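Endoglucanase (Humicola insolens, PDB 1DYS) hydrolyses internal beta-1,4-glucosidic linkages of cellulose and related beta-glucans as a family 6 glycoside hydrolase. Local coordinates at residues S54-L59 with S99-L104. Sequence-based numbering, arbitrary orientation.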
loop_
_atom_site.group_PDB
_atom_site.type_symbol
_atom_site.label_atom_id
_atom_site.label_comp_id
_atom_site.label_asym_id
_atom_site.label_seq_id
_atom_site.Cartn_x
_atom_site.Cartn_y
_atom_site.Cartn_z
ATOM N N SER A 54 -9.656 4.985 1.537
ATOM C CA SER A 54 -9.009 3.728 1.928
ATOM C C SER A 54 -8.042 3.827 3.086
ATOM O O SER A 54 -7.407 2.830 3.426
ATOM C CB SER A 54 -8.343 3.093 0.701
ATOM O OG SER A 54 -9.295 2.972 -0.377
ATOM N N ASN A 55 -7.856 5.000 3.645
ATOM C CA ASN A 55 -6.990 5.195 4.808
ATOM C C ASN A 55 -7.197 6.614 5.337
ATOM O O ASN A 55 -7.957 7.416 4.779
ATOM C CB ASN A 55 -5.526 4.913 4.514
ATOM C CG ASN A 55 -5.076 5.722 3.325
ATOM O OD1 ASN A 55 -5.097 6.949 3.309
ATOM N ND2 ASN A 55 -4.730 4.985 2.263
ATOM N N ILE A 56 -6.590 6.904 6.485
ATOM C CA ILE A 56 -6.792 8.164 7.211
ATOM C C ILE A 56 -6.281 9.324 6.384
ATOM O O ILE A 56 -6.953 10.373 6.337
ATOM C CB ILE A 56 -6.126 8.101 8.600
ATOM C CG1 ILE A 56 -7.007 7.261 9.548
ATOM C CG2 ILE A 56 -5.931 9.489 9.208
ATOM C CD1 ILE A 56 -6.136 6.658 10.679
ATOM N N PHE A 57 -5.158 9.168 5.703
ATOM C CA PHE A 57 -4.651 10.200 4.803
ATOM C C PHE A 57 -5.742 10.609 3.782
ATOM O O PHE A 57 -5.867 11.791 3.463
ATOM C CB PHE A 57 -3.422 9.667 4.079
ATOM C CG PHE A 57 -2.808 10.576 3.057
ATOM C CD1 PHE A 57 -1.922 11.553 3.452
ATOM C CD2 PHE A 57 -3.149 10.490 1.719
ATOM C CE1 PHE A 57 -1.340 12.401 2.525
ATOM C CE2 PHE A 57 -2.562 11.300 0.773
ATOM C CZ PHE A 57 -1.683 12.286 1.194
ATOM N N LEU A 58 -6.419 9.649 3.192
ATOM C CA LEU A 58 -7.440 9.886 2.202
ATOM C C LEU A 58 -8.729 10.451 2.769
ATOM O O LEU A 58 -9.582 10.754 1.909
ATOM C CB LEU A 58 -7.720 8.694 1.290
ATOM C CG LEU A 58 -6.498 8.212 0.511
ATOM C CD1 LEU A 58 -6.756 6.854 -0.155
ATOM C CD2 LEU A 58 -6.123 9.241 -0.560
ATOM N N LEU A 59 -8.903 10.672 4.064
ATOM C CA LEU A 59 -10.099 11.441 4.489
ATOM C C LEU A 59 -10.180 12.775 3.770
ATOM O O LEU A 59 -11.304 13.261 3.559
ATOM C CB LEU A 59 -10.016 11.727 6.008
ATOM C CG LEU A 59 -10.261 10.479 6.886
ATOM C CD1 LEU A 59 -9.727 10.764 8.289
ATOM C CD2 LEU A 59 -11.758 10.198 6.929
ATOM N N SER A 99 -4.979 -5.636 5.256
ATOM C CA SER A 99 -4.538 -5.082 3.986
ATOM C C SER A 99 -4.464 -3.547 4.113
ATOM O O SER A 99 -4.047 -2.938 3.123
ATOM C CB SER A 99 -5.543 -5.411 2.875
ATOM O OG SER A 99 -6.823 -4.929 3.196
ATOM N N GLY A 100 -4.874 -2.994 5.246
ATOM C CA GLY A 100 -4.848 -1.541 5.491
ATOM C C GLY A 100 -3.904 -1.225 6.653
ATOM O O GLY A 100 -3.186 -2.050 7.236
ATOM N N GLU A 101 -3.959 0.038 7.070
ATOM C CA GLU A 101 -3.066 0.548 8.097
ATOM C C GLU A 101 -3.458 0.190 9.519
ATOM O O GLU A 101 -2.566 0.306 10.397
ATOM C CB GLU A 101 -2.946 2.081 7.939
ATOM C CG GLU A 101 -4.285 2.740 8.337
ATOM C CD GLU A 101 -4.364 4.144 7.771
ATOM O OE1 GLU A 101 -3.394 4.671 7.182
ATOM O OE2 GLU A 101 -5.457 4.727 7.927
ATOM N N LEU A 102 -4.673 -0.297 9.758
ATOM C CA LEU A 102 -5.144 -0.599 11.109
ATOM C C LEU A 102 -5.128 -2.099 11.383
ATOM O O LEU A 102 -5.519 -2.912 10.573
ATOM C CB LEU A 102 -6.560 -0.066 11.353
ATOM C CG LEU A 102 -6.733 1.431 11.109
ATOM C CD1 LEU A 102 -8.166 1.833 11.448
ATOM C CD2 LEU A 102 -5.775 2.263 11.941
ATOM N N LYS A 103 -4.584 -2.410 12.542
ATOM C CA LYS A 103 -4.476 -3.800 13.013
ATOM C C LYS A 103 -5.095 -3.894 14.396
ATOM O O LYS A 103 -4.868 -3.010 15.238
ATOM C CB LYS A 103 -2.995 -4.204 13.062
ATOM C CG LYS A 103 -2.300 -4.084 11.702
ATOM C CD LYS A 103 -0.909 -4.666 11.704
ATOM C CE LYS A 103 -0.447 -4.972 10.267
ATOM N NZ LYS A 103 0.910 -5.608 10.356
ATOM N N LEU A 104 -5.841 -4.966 14.653
ATOM C CA LEU A 104 -6.499 -5.077 15.960
ATOM C C LEU A 104 -5.484 -5.118 17.086
ATOM O O LEU A 104 -5.720 -4.453 18.100
ATOM C CB LEU A 104 -7.472 -6.249 16.009
ATOM C CG LEU A 104 -8.734 -6.090 15.143
ATOM C CD1 LEU A 104 -9.439 -7.431 15.094
ATOM C CD2 LEU A 104 -9.625 -4.995 15.712
HETATM O O HOH W 1 -5.499 1.586 5.352
HETATM O O HOH W 2 -3.213 7.358 6.507
#
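Glu101 OE2 is gripped by two N-H groups. One is the backbone amide of Ile56, with N 2.8 Å from OE2 and an N-H...O angle of 156°. It meets the carboxylate on its syn side, 16° out of the plane. The other is the side-chain amide of Asn87. Glu101 OE1 takes a hydrogen bond from a water 2.8 Å away, and that water in turn accepts from Phe57 N. The carboxylate thus serves two consecutive backbone amides, those of Ile56 and Phe57, one directly and one through water. Beyond CG the Glu101 chain is extended, which carries the carboxylate across to the 54-59 loop. The side chain of Ile56 crosses that of Glu101 at about a right angle, with CG1 3.4 Å from OE2. Asn55 CB also packs against the carboxylate, but its amide turns back into its own loop. There Asn55 OD1 accepts from Leu58 N at 3.0 Å, an Asx motif. A second water links Ser54 O to Glu101 N. Phe57 of the second subunit packs on Ile56 and Glu101. The contact joins the loops that follow parallel strands 51-53 and 79-85 of the barrel. Ser54 probably binds substrate, and Ser99 OG is hydrogen-bonded to Asp92, a probable proton donor. The two direct N-H hydrogen bonds and the water-mediated one probably stabilise the negative charge of Glu101 and tie together two loops beside the substrate site.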